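Local coordinates for protein pyruvate kinase (Pyrobaculum aerophilum, PDB 3QTG) that catalyses the last step of glycolysis, interconverting phosphoenolpyruvate plus ADP with pyruvate plus ATP, using a divalent metal cation, at residues L16-L30 with D317-P331. Residues are numbered along the deposited sequence; the frame is centred on the assembly and turned at random.
Sequences LTKRVATLGPSTDVL and DSLWLTNETASGKYP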
ATOM      1  N   LEU A  16     -11.198   7.459  25.895  1.00 46.65           N
ATOM      2  CA  LEU A  16      -9.909   6.932  25.496  1.00 42.24           C
ATOM      3  C   LEU A  16      -8.876   7.965  25.866  1.00 39.71           C
ATOM      4  O   LEU A  16      -7.847   7.622  26.429  1.00 37.58           O
ATOM      5  CB  LEU A  16      -9.910   6.608  24.010  1.00 42.16           C
ATOM      6  CG  LEU A  16     -11.006   5.643  23.511  1.00 41.71           C
ATOM      7  CD1 LEU A  16     -10.779   5.330  22.040  1.00 40.11           C
ATOM      8  CD2 LEU A  16     -11.022   4.352  24.322  1.00 39.26           C
ATOM      9  N   THR A  17      -9.185   9.235  25.585  1.00 38.41           N
ATOM     10  CA  THR A  17      -8.389  10.367  26.068  1.00 37.01           C
ATOM     11  C   THR A  17      -8.617  10.532  27.568  1.00 36.32           C
ATOM     12  O   THR A  17      -9.749  10.596  28.030  1.00 35.28           O
ATOM     13  CB  THR A  17      -8.765  11.671  25.369  1.00 37.20           C
ATOM     14  OG1 THR A  17      -8.808  11.451  23.956  1.00 38.02           O
ATOM     15  CG2 THR A  17      -7.738  12.754  25.685  1.00 35.85           C
ATOM     16  N   LYS A  18      -7.524  10.588  28.315  1.00 35.94           N
ATOM     17  CA  LYS A  18      -7.591  10.719  29.761  1.00 36.22           C
ATOM     18  C   LYS A  18      -7.619  12.182  30.221  1.00 36.37           C
ATOM     19  O   LYS A  18      -7.100  13.075  29.556  1.00 35.41           O
ATOM     20  CB  LYS A  18      -6.456   9.918  30.426  1.00 36.21           C
ATOM     21  CG  LYS A  18      -6.456   8.424  30.049  1.00 35.41           C
ATOM     22  CD  LYS A  18      -7.821   7.789  30.314  1.00 36.02           C
ATOM     23  CE  LYS A  18      -7.822   6.315  30.035  1.00 35.62           C
ATOM     24  NZ  LYS A  18      -6.764   5.678  30.852  1.00 37.89           N
ATOM     25  N   ARG A  19      -8.245  12.402  31.372  1.00 37.22           N
ATOM     26  CA  ARG A  19      -8.601  13.737  31.848  1.00 37.53           C
ATOM     27  C   ARG A  19      -7.853  13.986  33.150  1.00 38.16           C
ATOM     28  O   ARG A  19      -8.030  13.254  34.131  1.00 38.27           O
ATOM     29  CB  ARG A  19     -10.121  13.815  32.080  1.00 38.07           C
ATOM     30  CG  ARG A  19     -11.000  13.424  30.866  1.00 38.16           C
ATOM     31  CD  ARG A  19     -12.368  12.822  31.277  1.00 38.77           C
ATOM     32  NE  ARG A  19     -12.191  11.625  32.105  1.00 39.76           N
ATOM     33  CZ  ARG A  19     -13.164  10.897  32.645  1.00 40.84           C
ATOM     34  NH1 ARG A  19     -14.443  11.215  32.476  1.00 42.42           N
ATOM     35  NH2 ARG A  19     -12.848   9.831  33.363  1.00 40.87           N
ATOM     36  N   VAL A  20      -6.987  14.997  33.134  1.00 38.15           N
ATOM     37  CA  VAL A  20      -6.212  15.387  34.305  1.00 38.83           C
ATOM     38  C   VAL A  20      -6.614  16.802  34.764  1.00 39.05           C
ATOM     39  O   VAL A  20      -6.715  17.714  33.945  1.00 39.09           O
ATOM     40  CB  VAL A  20      -4.675  15.303  34.029  1.00 38.25           C
ATOM     41  CG1 VAL A  20      -3.859  16.049  35.103  1.00 38.84           C
ATOM     42  CG2 VAL A  20      -4.244  13.856  33.927  1.00 38.00           C
ATOM     43  N   ALA A  21      -6.867  16.962  36.061  1.00 39.64           N
ATOM     44  CA  ALA A  21      -7.161  18.286  36.647  1.00 40.23           C
ATOM     45  C   ALA A  21      -6.135  18.658  37.697  1.00 40.90           C
ATOM     46  O   ALA A  21      -5.637  17.792  38.406  1.00 40.43           O
ATOM     47  CB  ALA A  21      -8.544  18.329  37.250  1.00 40.35           C
ATOM     48  N   THR A  22      -5.812  19.950  37.769  1.00 41.82           N
ATOM     49  CA  THR A  22      -4.947  20.475  38.811  1.00 43.57           C
ATOM     50  C   THR A  22      -5.746  20.872  40.055  1.00 45.08           C
ATOM     51  O   THR A  22      -6.783  21.524  39.966  1.00 45.23           O
ATOM     52  CB  THR A  22      -4.135  21.682  38.323  1.00 43.54           C
ATOM     53  OG1 THR A  22      -3.292  21.272  37.234  1.00 41.87           O
ATOM     54  CG2 THR A  22      -3.276  22.267  39.461  1.00 43.01           C
ATOM     55  N   LEU A  23      -5.236  20.474  41.216  1.00 46.62           N
ATOM     56  CA  LEU A  23      -5.874  20.794  42.481  1.00 47.61           C
ATOM     57  C   LEU A  23      -5.317  22.094  43.031  1.00 48.10           C
ATOM     58  O   LEU A  23      -4.105  22.319  43.009  1.00 48.21           O
ATOM     59  CB  LEU A  23      -5.648  19.670  43.488  1.00 48.46           C
ATOM     60  CG  LEU A  23      -6.184  18.278  43.157  1.00 48.44           C
ATOM     61  CD1 LEU A  23      -5.831  17.352  44.314  1.00 49.86           C
ATOM     62  CD2 LEU A  23      -7.705  18.268  42.887  1.00 48.06           C
ATOM     63  N   GLY A  24      -6.207  22.944  43.529  1.00 48.58           N
ATOM     64  CA  GLY A  24      -5.802  24.230  44.093  1.00 49.32           C
ATOM     65  C   GLY A  24      -6.812  24.703  45.114  1.00 50.24           C
ATOM     66  O   GLY A  24      -7.612  23.893  45.596  1.00 50.50           O
ATOM     67  N   PRO A  25      -6.789  26.014  45.450  1.00 50.71           N
ATOM     68  CA  PRO A  25      -7.773  26.582  46.375  1.00 51.79           C
ATOM     69  C   PRO A  25      -9.222  26.385  45.931  1.00 52.27           C
ATOM     70  O   PRO A  25     -10.080  26.165  46.780  1.00 52.55           O
ATOM     71  CB  PRO A  25      -7.415  28.071  46.401  1.00 52.34           C
ATOM     72  CG  PRO A  25      -5.951  28.108  46.035  1.00 51.80           C
ATOM     73  CD  PRO A  25      -5.811  27.029  45.006  1.00 50.30           C
ATOM     74  N   SER A  26      -9.485  26.433  44.619  1.00 52.10           N
ATOM     75  CA  SER A  26     -10.846  26.239  44.092  1.00 52.50           C
ATOM     76  C   SER A  26     -11.400  24.841  44.339  1.00 53.23           C
ATOM     77  O   SER A  26     -12.618  24.660  44.417  1.00 53.91           O
ATOM     78  CB  SER A  26     -10.903  26.542  42.600  1.00 51.96           C
ATOM     79  OG  SER A  26     -10.621  27.900  42.355  1.00 52.02           O
ATOM     80  N   THR A  27     -10.514  23.855  44.464  1.00 53.45           N
ATOM     81  CA  THR A  27     -10.946  22.491  44.748  1.00 54.65           C
ATOM     82  C   THR A  27     -10.928  22.187  46.257  1.00 55.78           C
ATOM     83  O   THR A  27     -11.738  21.394  46.748  1.00 55.98           O
ATOM     84  CB  THR A  27     -10.139  21.430  43.945  1.00 53.88           C
ATOM     85  OG1 THR A  27      -8.741  21.659  44.139  1.00 53.88           O
ATOM     86  CG2 THR A  27     -10.455  21.518  42.439  1.00 53.73           C
ATOM     87  N   ASP A  28      -9.999  22.814  46.975  1.00 56.79           N
ATOM     88  CA  ASP A  28      -9.933  22.710  48.439  1.00 58.67           C
ATOM     89  C   ASP A  28     -11.272  22.996  49.132  1.00 60.04           C
ATOM     90  O   ASP A  28     -11.637  22.312  50.086  1.00 60.76           O
ATOM     91  CB  ASP A  28      -8.867  23.664  48.991  1.00 58.42           C
ATOM     92  CG  ASP A  28      -7.453  23.229  48.647  1.00 58.53           C
ATOM     93  OD1 ASP A  28      -7.277  22.101  48.135  1.00 59.76           O
ATOM     94  OD2 ASP A  28      -6.509  24.018  48.883  1.00 57.45           O
ATOM     95  N   VAL A  29     -11.995  24.002  48.640  1.00 61.18           N
ATOM     96  CA  VAL A  29     -13.236  24.468  49.280  1.00 62.86           C
ATOM     97  C   VAL A  29     -14.488  23.698  48.850  1.00 63.83           C
ATOM     98  O   VAL A  29     -15.585  23.964  49.335  1.00 64.41           O
ATOM     99  CB  VAL A  29     -13.453  26.003  49.082  1.00 62.82           C
ATOM    100  CG1 VAL A  29     -12.441  26.793  49.907  1.00 62.92           C
ATOM    101  CG2 VAL A  29     -13.365  26.398  47.596  1.00 62.09           C
ATOM    102  N   LEU A  30     -14.325  22.747  47.938  1.00 64.21           N
ATOM    103  CA  LEU A  30     -15.450  21.936  47.477  1.00 65.22           C
ATOM    104  C   LEU A  30     -16.103  21.154  48.619  1.00 66.90           C
ATOM    105  O   LEU A  30     -15.427  20.445  49.372  1.00 67.05           O
ATOM    106  CB  LEU A  30     -15.009  20.978  46.359  1.00 64.26           C
ATOM    107  CG  LEU A  30     -15.272  21.332  44.891  1.00 63.07           C
ATOM    108  CD1 LEU A  30     -15.368  22.834  44.629  1.00 62.18           C
ATOM    109  CD2 LEU A  30     -14.221  20.680  44.006  1.00 61.78           C
ATOM    110  N   ASP A 317      -2.587  10.929  24.820  1.00 31.91           N
ATOM    111  CA  ASP A 317      -3.045  10.089  25.933  1.00 31.49           C
ATOM    112  C   ASP A 317      -3.930  10.858  26.909  1.00 31.78           C
ATOM    113  O   ASP A 317      -4.874  10.292  27.459  1.00 32.36           O
ATOM    114  CB  ASP A 317      -1.882   9.536  26.769  1.00 31.56           C
ATOM    115  CG  ASP A 317      -0.972   8.609  26.005  1.00 31.84           C
ATOM    116  OD1 ASP A 317      -0.991   7.381  26.276  1.00 30.46           O
ATOM    117  OD2 ASP A 317      -0.208   9.115  25.168  1.00 32.02           O
ATOM    118  N   SER A 318      -3.572  12.111  27.185  1.00 31.83           N
ATOM    119  CA  SER A 318      -4.287  12.931  28.185  1.00 32.57           C
ATOM    120  C   SER A 318      -4.289  14.446  27.912  1.00 33.31           C
ATOM    121  O   SER A 318      -3.445  14.965  27.147  1.00 33.43           O
ATOM    122  CB  SER A 318      -3.789  12.639  29.611  1.00 31.44           C
ATOM    123  OG  SER A 318      -2.385  12.783  29.717  1.00 33.32           O
ATOM    124  N   LEU A 319      -5.255  15.129  28.540  1.00 33.67           N
ATOM    125  CA  LEU A 319      -5.369  16.591  28.543  1.00 34.69           C
ATOM    126  C   LEU A 319      -5.408  17.065  29.992  1.00 35.30           C
ATOM    127  O   LEU A 319      -6.138  16.510  30.820  1.00 35.59           O
ATOM    128  CB  LEU A 319      -6.612  17.086  27.778  1.00 33.98           C
ATOM    129  CG  LEU A 319      -6.786  16.681  26.289  1.00 36.47           C
ATOM    130  CD1 LEU A 319      -8.185  16.984  25.791  1.00 38.03           C
ATOM    131  CD2 LEU A 319      -5.776  17.345  25.360  1.00 36.32           C
ATOM    132  N   TRP A 320      -4.598  18.075  30.301  1.00 35.54           N
ATOM    133  CA  TRP A 320      -4.421  18.516  31.677  1.00 36.16           C
ATOM    134  C   TRP A 320      -4.981  19.924  31.827  1.00 36.77           C
ATOM    135  O   TRP A 320      -4.495  20.855  31.206  1.00 36.18           O
ATOM    136  CB  TRP A 320      -2.928  18.538  32.023  1.00 36.46           C
ATOM    137  CG  TRP A 320      -2.216  17.204  31.999  1.00 35.87           C
ATOM    138  CD1 TRP A 320      -2.667  16.019  31.470  1.00 35.31           C
ATOM    139  CD2 TRP A 320      -0.915  16.933  32.534  1.00 36.32           C
ATOM    140  NE1 TRP A 320      -1.728  15.032  31.656  1.00 36.57           N
ATOM    141  CE2 TRP A 320      -0.647  15.566  32.315  1.00 35.82           C
ATOM    142  CE3 TRP A 320       0.041  17.712  33.206  1.00 36.55           C
ATOM    143  CZ2 TRP A 320       0.555  14.958  32.725  1.00 38.08           C
ATOM    144  CZ3 TRP A 320       1.234  17.108  33.602  1.00 37.17           C
ATOM    145  CH2 TRP A 320       1.483  15.746  33.354  1.00 35.22           C
ATOM    146  N   LEU A 321      -6.006  20.072  32.648  1.00 38.28           N
ATOM    147  CA  LEU A 321      -6.478  21.395  33.051  1.00 39.35           C
ATOM    148  C   LEU A 321      -5.606  21.934  34.170  1.00 41.36           C
ATOM    149  O   LEU A 321      -5.227  21.193  35.086  1.00 41.79           O
ATOM    150  CB  LEU A 321      -7.934  21.318  33.514  1.00 39.66           C
ATOM    151  CG  LEU A 321      -8.967  20.741  32.534  1.00 39.45           C
ATOM    152  CD1 LEU A 321     -10.388  20.813  33.101  1.00 38.76           C
ATOM    153  CD2 LEU A 321      -8.887  21.436  31.179  1.00 37.81           C
ATOM    154  N   THR A 322      -5.286  23.227  34.105  1.00 43.20           N
ATOM    155  CA  THR A 322      -4.465  23.845  35.137  1.00 45.09           C
ATOM    156  C   THR A 322      -5.254  24.894  35.928  1.00 45.76           C
ATOM    157  O   THR A 322      -5.968  24.524  36.860  1.00 45.95           O
ATOM    158  CB  THR A 322      -3.101  24.335  34.582  1.00 45.07           C
ATOM    159  OG1 THR A 322      -3.317  25.160  33.433  1.00 46.88           O
ATOM    160  CG2 THR A 322      -2.259  23.129  34.158  1.00 45.26           C
ATOM    161  N   ASN A 323      -5.147  26.172  35.552  1.00 47.20           N
ATOM    162  CA  ASN A 323      -5.857  27.272  36.237  1.00 47.81           C
ATOM    163  C   ASN A 323      -7.356  27.106  36.287  1.00 48.38           C
ATOM    164  O   ASN A 323      -7.996  27.516  37.272  1.00 48.52           O
ATOM    165  CB  ASN A 323      -5.571  28.590  35.554  1.00 48.49           C
ATOM    166  CG  ASN A 323      -4.098  28.839  35.370  1.00 51.13           C
ATOM    167  OD1 ASN A 323      -3.632  28.992  34.237  1.00 55.51           O
ATOM    168  ND2 ASN A 323      -3.350  28.879  36.470  1.00 50.32           N
ATOM    169  N   GLU A 324      -7.902  26.524  35.210  1.00 47.84           N
ATOM    170  CA  GLU A 324      -9.333  26.262  35.027  1.00 48.38           C
ATOM    171  C   GLU A 324      -9.941  25.558  36.228  1.00 48.78           C
ATOM    172  O   GLU A 324     -11.127  25.729  36.526  1.00 49.68           O
ATOM    173  CB  GLU A 324      -9.578  25.366  33.789  1.00 48.16           C
ATOM    174  CG  GLU A 324      -9.079  25.905  32.465  1.00 48.59           C
ATOM    175  CD  GLU A 324      -7.701  25.396  32.064  1.00 49.25           C
ATOM    176  OE1 GLU A 324      -6.845  25.176  32.952  1.00 50.39           O
ATOM    177  OE2 GLU A 324      -7.463  25.227  30.845  1.00 47.93           O
ATOM    178  N   THR A 325      -9.139  24.733  36.891  1.00 48.51           N
ATOM    179  CA  THR A 325      -9.597  23.990  38.062  1.00 48.68           C
ATOM    180  C   THR A 325      -8.889  24.425  39.355  1.00 49.09           C
ATOM    181  O   THR A 325      -9.476  24.365  40.432  1.00 49.68           O
ATOM    182  CB  THR A 325      -9.465  22.449  37.856  1.00 48.73           C
ATOM    183  OG1 THR A 325      -8.085  22.091  37.710  1.00 47.47           O
ATOM    184  CG2 THR A 325     -10.263  21.978  36.613  1.00 47.40           C
ATOM    185  N   ALA A 326      -7.640  24.872  39.236  1.00 48.85           N
ATOM    186  CA  ALA A 326      -6.828  25.221  40.395  1.00 49.53           C
ATOM    187  C   ALA A 326      -7.344  26.483  41.107  1.00 50.56           C
ATOM    188  O   ALA A 326      -7.503  26.488  42.329  1.00 50.98           O
ATOM    189  CB  ALA A 326      -5.361  25.388  40.002  1.00 48.58           C
ATOM    190  N   SER A 327      -7.628  27.530  40.331  1.00 50.66           N
ATOM    191  CA  SER A 327      -7.893  28.861  40.882  1.00 51.48           C
ATOM    192  C   SER A 327      -9.145  29.528  40.320  1.00 51.78           C
ATOM    193  O   SER A 327      -9.554  30.585  40.802  1.00 52.05           O
ATOM    194  CB  SER A 327      -6.671  29.761  40.658  1.00 51.46           C
ATOM    195  OG  SER A 327      -6.274  29.759  39.295  1.00 51.06           O
ATOM    196  N   GLY A 328      -9.750  28.900  39.313  1.00 51.69           N
ATOM    197  CA  GLY A 328     -10.935  29.417  38.647  1.00 52.08           C
ATOM    198  C   GLY A 328     -12.240  29.283  39.412  1.00 53.12           C
ATOM    199  O   GLY A 328     -12.320  28.623  40.450  1.00 53.86           O
ATOM    200  N   LYS A 329     -13.278  29.906  38.876  1.00 53.35           N
ATOM    201  CA  LYS A 329     -14.536  30.049  39.576  1.00 54.41           C
ATOM    202  C   LYS A 329     -15.461  28.853  39.372  1.00 54.20           C
ATOM    203  O   LYS A 329     -16.427  28.666  40.131  1.00 54.85           O
ATOM    204  CB  LYS A 329     -15.208  31.363  39.142  1.00 55.30           C
ATOM    205  CG  LYS A 329     -16.454  31.723  39.935  1.00 58.32           C
ATOM    206  CD  LYS A 329     -16.699  33.229  39.957  1.00 61.66           C
ATOM    207  CE  LYS A 329     -18.187  33.541  40.127  1.00 64.51           C
ATOM    208  NZ  LYS A 329     -18.922  32.430  40.814  1.00 65.60           N
ATOM    209  N   TYR A 330     -15.165  28.035  38.356  1.00 53.12           N
ATOM    210  CA  TYR A 330     -16.030  26.899  38.011  1.00 52.61           C
ATOM    211  C   TYR A 330     -15.277  25.574  37.813  1.00 51.45           C
ATOM    212  O   TYR A 330     -15.393  24.966  36.752  1.00 50.99           O
ATOM    213  CB  TYR A 330     -16.884  27.237  36.778  1.00 52.71           C
ATOM    214  CG  TYR A 330     -17.685  28.502  36.945  1.00 53.38           C
ATOM    215  CD1 TYR A 330     -18.936  28.475  37.565  1.00 54.09           C
ATOM    216  CD2 TYR A 330     -17.192  29.726  36.500  1.00 52.44           C
ATOM    217  CE1 TYR A 330     -19.682  29.633  37.738  1.00 54.92           C
ATOM    218  CE2 TYR A 330     -17.928  30.904  36.676  1.00 55.29           C
ATOM    219  CZ  TYR A 330     -19.174  30.844  37.303  1.00 55.21           C
ATOM    220  OH  TYR A 330     -19.919  31.989  37.483  1.00 56.24           O
ATOM    221  N   PRO A 331     -14.515  25.118  38.837  1.00 50.94           N
ATOM    222  CA  PRO A 331     -13.724  23.889  38.678  1.00 50.07           C
ATOM    223  C   PRO A 331     -14.527  22.692  38.174  1.00 49.71           C
ATOM    224  O   PRO A 331     -14.027  21.952  37.326  1.00 49.12           O
ATOM    225  CB  PRO A 331     -13.174  23.622  40.090  1.00 50.20           C
ATOM    226  CG  PRO A 331     -13.970  24.497  41.003  1.00 51.24           C
ATOM    227  CD  PRO A 331     -14.332  25.692  40.181  1.00 51.19           C
TER
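Strands 18-22 and 318-321 run parallel, their axes 4.6 Å apart at 18°; Lys-18 N bonds Asp-317 O and Lys-18 O accepts from Leu-319 N, a pattern repeated two residues on, where Val-20 N reaches Leu-319 O at 2.9 Å and Val-20 O receives Leu-321 N. This pairing of first with eighth strand closes the TIM barrel of pyruvate kinase. Val-20 and Trp-320 point to the same face of the sheet and lie alongside each other: Val-20 CG1, anti to the backbone N (chi1 165°), stands over the five-membered ring, 3.8 Å from its centroid. The indole NE1 donates to Ser-318 OG at 3.0 Å, which helps fix the ring's rotation; Ser-318 OG also bonds Tyr-249. With an alanine at Trp-320, Val-20 is likely to lose the ring face it packs on, and Ser-318 OG its indole donor. Toward the C-terminal end of the strands, side-chain hydroxyls join the backbone in the bonding. Thr-22 OG1 donates in the carbonyl plane to Leu-321 O (2.9 Å) and also bonds Arg-46, which probably binds the substrate, while Thr-325 OG1 returns a 2.7 Å bond to a lone pair of Thr-22 O. Farther on, Ser-26 N holds Ala-326 O at the end of helix 323-326, and Ser-26 OG reaches Gly-328 O beyond it at 2.7 Å. On the face of Ala-21 and Leu-319, helix 331-343 packs through Val-335 and Leu-342, and Phe-38 of helix 32-39 touches Ala-21, Thr-27, Thr-325 and Pro-331; strands 44-48 and 284-287 continue the barrel from the two outer edges.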